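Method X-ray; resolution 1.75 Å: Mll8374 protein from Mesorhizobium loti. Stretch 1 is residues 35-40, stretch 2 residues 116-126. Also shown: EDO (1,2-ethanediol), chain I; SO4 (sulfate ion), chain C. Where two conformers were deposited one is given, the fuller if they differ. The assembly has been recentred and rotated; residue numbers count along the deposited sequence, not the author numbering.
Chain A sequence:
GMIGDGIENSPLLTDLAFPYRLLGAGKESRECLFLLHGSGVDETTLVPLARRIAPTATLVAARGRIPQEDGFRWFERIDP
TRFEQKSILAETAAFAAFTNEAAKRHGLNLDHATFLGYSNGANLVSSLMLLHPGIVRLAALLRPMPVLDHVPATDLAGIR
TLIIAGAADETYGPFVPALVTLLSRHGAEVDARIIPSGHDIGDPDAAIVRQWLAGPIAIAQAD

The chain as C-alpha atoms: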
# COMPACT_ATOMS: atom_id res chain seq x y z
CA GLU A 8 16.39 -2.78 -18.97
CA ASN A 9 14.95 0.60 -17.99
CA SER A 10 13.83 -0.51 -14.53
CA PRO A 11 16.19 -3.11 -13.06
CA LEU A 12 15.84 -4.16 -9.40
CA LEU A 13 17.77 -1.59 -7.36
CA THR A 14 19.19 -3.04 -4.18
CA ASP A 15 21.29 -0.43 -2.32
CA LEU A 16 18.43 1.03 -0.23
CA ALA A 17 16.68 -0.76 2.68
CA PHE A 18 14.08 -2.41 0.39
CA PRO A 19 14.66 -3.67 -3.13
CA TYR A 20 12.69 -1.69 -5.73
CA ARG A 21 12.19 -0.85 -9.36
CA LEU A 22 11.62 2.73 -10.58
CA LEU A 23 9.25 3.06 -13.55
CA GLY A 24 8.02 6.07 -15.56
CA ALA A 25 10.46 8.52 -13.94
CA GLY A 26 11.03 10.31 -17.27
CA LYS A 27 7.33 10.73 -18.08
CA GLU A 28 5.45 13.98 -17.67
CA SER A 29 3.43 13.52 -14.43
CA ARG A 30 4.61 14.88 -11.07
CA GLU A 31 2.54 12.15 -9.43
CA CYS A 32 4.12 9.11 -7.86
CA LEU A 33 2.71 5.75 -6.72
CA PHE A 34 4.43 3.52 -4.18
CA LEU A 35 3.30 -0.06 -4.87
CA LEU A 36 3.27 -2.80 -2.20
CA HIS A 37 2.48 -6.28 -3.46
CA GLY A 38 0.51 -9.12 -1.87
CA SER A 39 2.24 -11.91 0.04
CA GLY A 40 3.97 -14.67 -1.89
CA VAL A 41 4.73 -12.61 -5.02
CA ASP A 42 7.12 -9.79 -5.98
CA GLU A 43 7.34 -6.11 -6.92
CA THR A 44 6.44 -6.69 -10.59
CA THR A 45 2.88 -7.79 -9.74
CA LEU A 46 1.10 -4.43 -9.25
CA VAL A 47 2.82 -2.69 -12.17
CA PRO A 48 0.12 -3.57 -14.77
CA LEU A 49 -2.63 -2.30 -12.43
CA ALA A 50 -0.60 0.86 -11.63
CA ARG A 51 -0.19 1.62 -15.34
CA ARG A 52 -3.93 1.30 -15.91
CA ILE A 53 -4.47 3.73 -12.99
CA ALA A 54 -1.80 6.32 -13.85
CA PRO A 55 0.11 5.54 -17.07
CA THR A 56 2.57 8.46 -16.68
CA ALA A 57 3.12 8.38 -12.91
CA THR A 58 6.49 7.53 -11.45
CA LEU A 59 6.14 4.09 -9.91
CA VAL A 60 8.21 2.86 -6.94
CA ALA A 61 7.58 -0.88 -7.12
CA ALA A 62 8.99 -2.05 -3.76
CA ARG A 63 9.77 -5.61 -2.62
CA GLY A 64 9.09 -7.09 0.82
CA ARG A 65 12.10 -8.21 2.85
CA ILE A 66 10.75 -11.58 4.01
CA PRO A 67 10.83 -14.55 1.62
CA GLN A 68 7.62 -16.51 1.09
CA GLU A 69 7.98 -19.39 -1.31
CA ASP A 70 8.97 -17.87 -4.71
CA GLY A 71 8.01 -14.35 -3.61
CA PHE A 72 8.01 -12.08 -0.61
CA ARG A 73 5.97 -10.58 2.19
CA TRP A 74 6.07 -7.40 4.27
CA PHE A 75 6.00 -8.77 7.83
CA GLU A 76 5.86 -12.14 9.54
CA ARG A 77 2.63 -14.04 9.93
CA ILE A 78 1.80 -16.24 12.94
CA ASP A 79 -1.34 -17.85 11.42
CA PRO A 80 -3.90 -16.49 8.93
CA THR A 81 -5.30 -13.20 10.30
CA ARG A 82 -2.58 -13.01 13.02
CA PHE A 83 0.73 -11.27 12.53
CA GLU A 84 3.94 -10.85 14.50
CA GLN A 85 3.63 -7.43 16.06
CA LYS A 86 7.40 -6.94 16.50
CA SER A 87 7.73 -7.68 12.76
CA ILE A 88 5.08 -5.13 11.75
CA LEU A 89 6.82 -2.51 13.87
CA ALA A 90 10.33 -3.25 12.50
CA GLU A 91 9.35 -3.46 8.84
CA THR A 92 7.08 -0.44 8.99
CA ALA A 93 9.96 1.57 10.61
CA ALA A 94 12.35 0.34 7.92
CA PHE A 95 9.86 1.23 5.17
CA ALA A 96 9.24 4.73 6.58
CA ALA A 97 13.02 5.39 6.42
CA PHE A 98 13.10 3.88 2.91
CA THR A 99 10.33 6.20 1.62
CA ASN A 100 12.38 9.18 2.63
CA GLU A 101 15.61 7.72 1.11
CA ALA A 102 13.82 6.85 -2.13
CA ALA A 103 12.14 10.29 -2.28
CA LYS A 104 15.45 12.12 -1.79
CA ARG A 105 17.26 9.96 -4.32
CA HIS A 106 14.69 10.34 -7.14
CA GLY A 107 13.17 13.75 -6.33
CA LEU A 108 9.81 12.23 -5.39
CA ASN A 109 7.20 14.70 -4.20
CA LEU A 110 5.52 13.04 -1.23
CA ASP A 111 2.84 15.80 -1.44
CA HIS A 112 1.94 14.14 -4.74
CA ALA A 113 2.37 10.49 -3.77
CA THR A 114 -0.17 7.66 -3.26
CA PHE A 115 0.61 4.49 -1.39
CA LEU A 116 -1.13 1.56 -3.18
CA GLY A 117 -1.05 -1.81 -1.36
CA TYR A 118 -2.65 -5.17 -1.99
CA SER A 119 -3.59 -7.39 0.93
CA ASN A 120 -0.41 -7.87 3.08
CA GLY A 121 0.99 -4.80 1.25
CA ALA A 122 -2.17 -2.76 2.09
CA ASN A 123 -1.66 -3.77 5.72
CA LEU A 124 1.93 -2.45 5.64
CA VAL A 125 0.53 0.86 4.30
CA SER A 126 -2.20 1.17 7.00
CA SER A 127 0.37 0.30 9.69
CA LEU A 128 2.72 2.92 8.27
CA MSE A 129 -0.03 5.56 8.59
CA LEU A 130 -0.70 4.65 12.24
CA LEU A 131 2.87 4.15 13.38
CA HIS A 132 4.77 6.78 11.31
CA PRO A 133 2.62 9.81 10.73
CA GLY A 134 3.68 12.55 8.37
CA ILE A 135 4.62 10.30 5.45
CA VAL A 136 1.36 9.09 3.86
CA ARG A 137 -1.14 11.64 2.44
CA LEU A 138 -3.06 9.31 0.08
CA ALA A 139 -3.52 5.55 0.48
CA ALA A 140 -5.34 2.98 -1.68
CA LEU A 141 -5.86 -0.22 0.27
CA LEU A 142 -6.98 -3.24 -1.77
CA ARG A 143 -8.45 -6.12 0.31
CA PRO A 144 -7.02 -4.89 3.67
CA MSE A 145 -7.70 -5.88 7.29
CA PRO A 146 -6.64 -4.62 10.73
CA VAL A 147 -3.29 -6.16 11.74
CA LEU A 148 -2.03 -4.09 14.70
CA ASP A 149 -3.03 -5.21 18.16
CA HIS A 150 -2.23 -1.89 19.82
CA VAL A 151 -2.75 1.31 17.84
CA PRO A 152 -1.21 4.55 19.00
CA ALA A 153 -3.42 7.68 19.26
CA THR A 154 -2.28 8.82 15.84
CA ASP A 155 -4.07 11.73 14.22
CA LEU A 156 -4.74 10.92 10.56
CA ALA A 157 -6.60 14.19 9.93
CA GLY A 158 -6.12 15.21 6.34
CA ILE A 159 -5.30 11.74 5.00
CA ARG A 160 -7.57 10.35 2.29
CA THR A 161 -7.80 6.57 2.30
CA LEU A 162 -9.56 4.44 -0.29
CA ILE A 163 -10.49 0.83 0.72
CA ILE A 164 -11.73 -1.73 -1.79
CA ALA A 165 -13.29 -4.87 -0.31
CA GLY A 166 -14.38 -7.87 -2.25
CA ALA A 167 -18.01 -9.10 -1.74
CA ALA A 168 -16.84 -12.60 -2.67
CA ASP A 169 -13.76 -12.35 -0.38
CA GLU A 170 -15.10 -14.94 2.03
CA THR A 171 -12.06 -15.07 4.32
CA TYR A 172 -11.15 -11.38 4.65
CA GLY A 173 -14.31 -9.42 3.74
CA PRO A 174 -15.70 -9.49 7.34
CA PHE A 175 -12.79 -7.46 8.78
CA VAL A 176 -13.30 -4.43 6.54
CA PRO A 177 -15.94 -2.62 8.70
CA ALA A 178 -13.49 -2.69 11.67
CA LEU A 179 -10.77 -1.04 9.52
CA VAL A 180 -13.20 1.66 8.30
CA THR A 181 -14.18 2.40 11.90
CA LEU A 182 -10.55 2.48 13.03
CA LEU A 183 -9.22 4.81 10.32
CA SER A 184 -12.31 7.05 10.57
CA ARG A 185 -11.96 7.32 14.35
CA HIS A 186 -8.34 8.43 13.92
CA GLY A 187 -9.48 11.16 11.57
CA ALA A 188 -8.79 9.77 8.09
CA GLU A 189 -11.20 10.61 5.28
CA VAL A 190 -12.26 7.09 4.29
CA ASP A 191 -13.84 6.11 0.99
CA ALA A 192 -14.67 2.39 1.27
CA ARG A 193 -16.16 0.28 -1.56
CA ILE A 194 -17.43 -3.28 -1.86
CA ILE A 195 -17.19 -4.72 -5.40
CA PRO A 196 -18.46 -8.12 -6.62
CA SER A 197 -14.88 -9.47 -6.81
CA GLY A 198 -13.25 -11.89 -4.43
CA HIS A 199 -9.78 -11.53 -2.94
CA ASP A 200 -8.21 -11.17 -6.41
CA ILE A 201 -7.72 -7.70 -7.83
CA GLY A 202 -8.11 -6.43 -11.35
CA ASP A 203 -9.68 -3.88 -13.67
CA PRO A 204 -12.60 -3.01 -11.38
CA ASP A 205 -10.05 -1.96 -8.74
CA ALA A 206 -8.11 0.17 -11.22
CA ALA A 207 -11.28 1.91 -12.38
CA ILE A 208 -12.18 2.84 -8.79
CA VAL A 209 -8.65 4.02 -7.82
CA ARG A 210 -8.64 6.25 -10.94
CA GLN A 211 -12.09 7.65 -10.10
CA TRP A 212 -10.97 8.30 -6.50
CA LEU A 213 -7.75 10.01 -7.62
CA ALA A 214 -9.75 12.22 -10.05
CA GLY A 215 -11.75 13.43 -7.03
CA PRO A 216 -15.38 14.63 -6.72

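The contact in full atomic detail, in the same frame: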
# COMPACT_ATOMS: atom_id res chain seq x y z
N LEU A 35 4.04 1.19 -4.70
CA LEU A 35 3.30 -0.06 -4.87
C LEU A 35 3.84 -1.11 -3.92
O LEU A 35 5.06 -1.35 -3.87
CB LEU A 35 3.41 -0.55 -6.31
CG LEU A 35 3.18 0.41 -7.46
CD1 LEU A 35 3.38 -0.38 -8.79
CD2 LEU A 35 1.82 1.01 -7.39
N LEU A 36 2.93 -1.72 -3.13
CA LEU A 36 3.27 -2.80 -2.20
C LEU A 36 2.41 -4.02 -2.46
O LEU A 36 1.21 -4.06 -2.13
CB LEU A 36 3.12 -2.35 -0.74
CG LEU A 36 4.03 -1.22 -0.22
CD1 LEU A 36 3.48 0.18 -0.62
CD2 LEU A 36 4.31 -1.28 1.29
N HIS A 37 3.06 -5.02 -3.03
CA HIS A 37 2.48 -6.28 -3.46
C HIS A 37 1.86 -7.15 -2.35
O HIS A 37 2.17 -6.99 -1.18
CB HIS A 37 3.57 -7.07 -4.23
CG HIS A 37 4.75 -7.46 -3.39
ND1 HIS A 37 4.71 -8.51 -2.49
CD2 HIS A 37 5.99 -6.93 -3.27
CE1 HIS A 37 5.86 -8.60 -1.85
NE2 HIS A 37 6.67 -7.66 -2.31
N GLY A 38 1.02 -8.10 -2.76
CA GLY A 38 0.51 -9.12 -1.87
C GLY A 38 1.58 -10.13 -1.49
O GLY A 38 2.64 -10.22 -2.13
N SER A 39 1.29 -10.90 -0.46
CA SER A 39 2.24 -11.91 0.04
C SER A 39 2.43 -13.04 -0.96
O SER A 39 1.47 -13.43 -1.66
CB SER A 39 1.80 -12.46 1.38
OG SER A 39 0.78 -13.41 1.22
N GLY A 40 3.66 -13.54 -1.04
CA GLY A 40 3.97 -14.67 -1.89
C GLY A 40 4.35 -14.35 -3.31
O GLY A 40 4.63 -15.26 -4.06
N LEU A 116 -0.19 2.59 -2.68
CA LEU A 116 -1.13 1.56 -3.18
C LEU A 116 -0.64 0.17 -2.77
O LEU A 116 0.37 -0.32 -3.30
CB LEU A 116 -1.27 1.68 -4.71
CG LEU A 116 -2.06 0.59 -5.49
CD1 LEU A 116 -3.58 0.66 -5.17
CD2 LEU A 116 -1.80 0.63 -7.01
N GLY A 117 -1.38 -0.48 -1.86
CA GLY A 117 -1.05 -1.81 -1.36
C GLY A 117 -2.16 -2.80 -1.65
O GLY A 117 -3.35 -2.45 -1.69
N TYR A 118 -1.75 -4.03 -1.87
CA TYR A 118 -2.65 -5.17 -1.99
C TYR A 118 -2.43 -6.15 -0.86
O TYR A 118 -1.32 -6.67 -0.67
CB TYR A 118 -2.44 -5.85 -3.32
CG TYR A 118 -3.20 -7.15 -3.51
CD1 TYR A 118 -4.55 -7.26 -3.17
CD2 TYR A 118 -2.57 -8.28 -4.06
CE1 TYR A 118 -5.24 -8.43 -3.35
CE2 TYR A 118 -3.23 -9.45 -4.24
CZ TYR A 118 -4.57 -9.55 -3.86
OH TYR A 118 -5.25 -10.72 -4.07
N SER A 119 -3.51 -6.36 -0.09
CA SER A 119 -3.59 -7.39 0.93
C SER A 119 -2.48 -7.15 1.99
O SER A 119 -2.51 -6.11 2.65
CB SER A 119 -3.59 -8.76 0.27
OG SER A 119 -4.14 -9.73 1.14
N ASN A 120 -1.55 -8.08 2.17
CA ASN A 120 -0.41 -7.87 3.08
C ASN A 120 0.26 -6.50 2.83
O ASN A 120 0.57 -5.78 3.77
CB ASN A 120 0.58 -9.01 2.90
CG ASN A 120 1.75 -8.96 3.88
OD1 ASN A 120 2.88 -9.16 3.46
ND2 ASN A 120 1.50 -8.70 5.17
N GLY A 121 0.42 -6.12 1.56
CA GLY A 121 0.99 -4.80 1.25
C GLY A 121 0.13 -3.62 1.69
O GLY A 121 0.66 -2.59 2.11
N ALA A 122 -1.20 -3.77 1.58
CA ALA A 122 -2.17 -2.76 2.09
C ALA A 122 -2.01 -2.65 3.60
O ALA A 122 -2.15 -1.55 4.15
CB ALA A 122 -3.62 -3.12 1.74
N ASN A 123 -1.72 -3.76 4.26
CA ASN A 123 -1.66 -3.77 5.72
C ASN A 123 -0.34 -3.18 6.23
O ASN A 123 -0.27 -2.66 7.32
CB ASN A 123 -1.95 -5.18 6.25
CG ASN A 123 -3.29 -5.72 5.74
OD1 ASN A 123 -4.23 -4.93 5.52
ND2 ASN A 123 -3.38 -7.03 5.51
N LEU A 124 0.71 -3.25 5.41
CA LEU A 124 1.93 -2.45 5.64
C LEU A 124 1.58 -0.97 5.53
O LEU A 124 1.93 -0.21 6.41
CB LEU A 124 3.04 -2.81 4.62
CG LEU A 124 4.50 -2.37 4.89
CD1 LEU A 124 4.63 -0.84 4.69
CD2 LEU A 124 4.98 -2.82 6.31
N VAL A 125 0.90 -0.56 4.47
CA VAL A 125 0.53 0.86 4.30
C VAL A 125 -0.31 1.41 5.48
O VAL A 125 -0.01 2.48 6.00
CB VAL A 125 -0.20 1.13 2.98
CG1 VAL A 125 -0.67 2.61 2.90
CG2 VAL A 125 0.71 0.77 1.75
N SER A 126 -1.35 0.68 5.90
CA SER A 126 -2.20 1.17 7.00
C SER A 126 -1.39 1.25 8.29
O SER A 126 -1.51 2.19 9.07
CB SER A 126 -3.44 0.28 7.17
OG SER A 126 -3.08 -1.02 7.61
C1 EDO I . -4.48 -10.21 4.70
O1 EDO I . -3.38 -10.11 3.81
C2 EDO I . -5.73 -9.62 4.05
O2 EDO I . -5.81 -8.18 4.14
S SO4 C . -1.25 -12.58 4.33
O1 SO4 C . -0.71 -11.39 4.94
O2 SO4 C . -0.24 -13.44 3.74
O3 SO4 C . -2.06 -12.24 3.23
O4 SO4 C . -1.93 -13.37 5.34
O HOH W 1 -1.44 -10.94 0.74

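The carbonyl oxygen of L36 is the hub of this contact: it accepts a hydrogen bond from the strand of the second stretch and also meets the helix that follows. Y118 N donates to L36 O at 3.0 Å, nearly in line, while two glycine alpha carbons bring C-H groups to the same oxygen, G117 CA to L36 O at 3.3 Å and G121 CA to L36 O at 3.5 Å. For G121 this closeness depends on the absence of a side chain. A beta carbon on G121 would lie 2.0 Å from L36 O and 2.6 Å from H37 O, so only glycine lets the first turn of the helix settle against this backbone. On G117 the constraint comes from within its own stretch, since a beta carbon there would fall 2.5 Å from A122 N.

Before this point the two stretches run as neighbouring parallel strands, L35 paired with L116 and L36 with G117. L36 N donates to L116 O at 2.9 Å, so L36 uses both its amide and its carbonyl toward the same neighbour, the usual pattern of a parallel ladder. L35 CA also approaches L116 O, at 3.3 Å, as a C-H contact. The side chains of L35 and L116 share one face of the sheet and touch through their methyl groups, L35 CD2 to L116 CD2 at 3.7 Å.

L36 projects from the other face, where the helix packs, and has the largest area covered by the opposing stretch. With chi1 in m and chi2 in p, its branched end reaches two helix residues one position apart: L36 CD2 lies 3.4 Å from L124 CD1, and L36 CD1 lies 3.7 Å from V125 CG2. L124 and V125 both direct their CA-to-CB bonds toward the strand. Buried aliphatic groups suit this site, where sheet and helix meet without polar side chains between them.

Beyond L36 the first stretch leaves the ladder, but the chains stay close. G38 CA makes a C-H contact with Y118 O at 3.3 Å; a beta carbon on G38 would clash with Y118 CD2 at 2.9 Å, so glycine leaves room for the tyrosine ring. Y118 O is meanwhile taken by G121 N at 2.9 Å, tying the strand end to the start of the helix. H37 turns its CA-to-CB bond away and steadies its own loop, ND1 donating to G38 O at 2.7 Å.

At the more open end, S39 CB packs 4.0 Å from N120 CB, and a water bridges the backbones, accepting from S39 N at 3.0 Å and from N120 N at 3.2 Å. That water donates to sulfate O3 at 2.9 Å, and S39 OG donates to sulfate O2 at 2.7 Å. The sulfate and the nearby ethanediol, which accepts at O2 from N123 ND2 at 3.0 Å, probably come from the crystallisation liquor. In all, the two stretches bury 456 Å² between them.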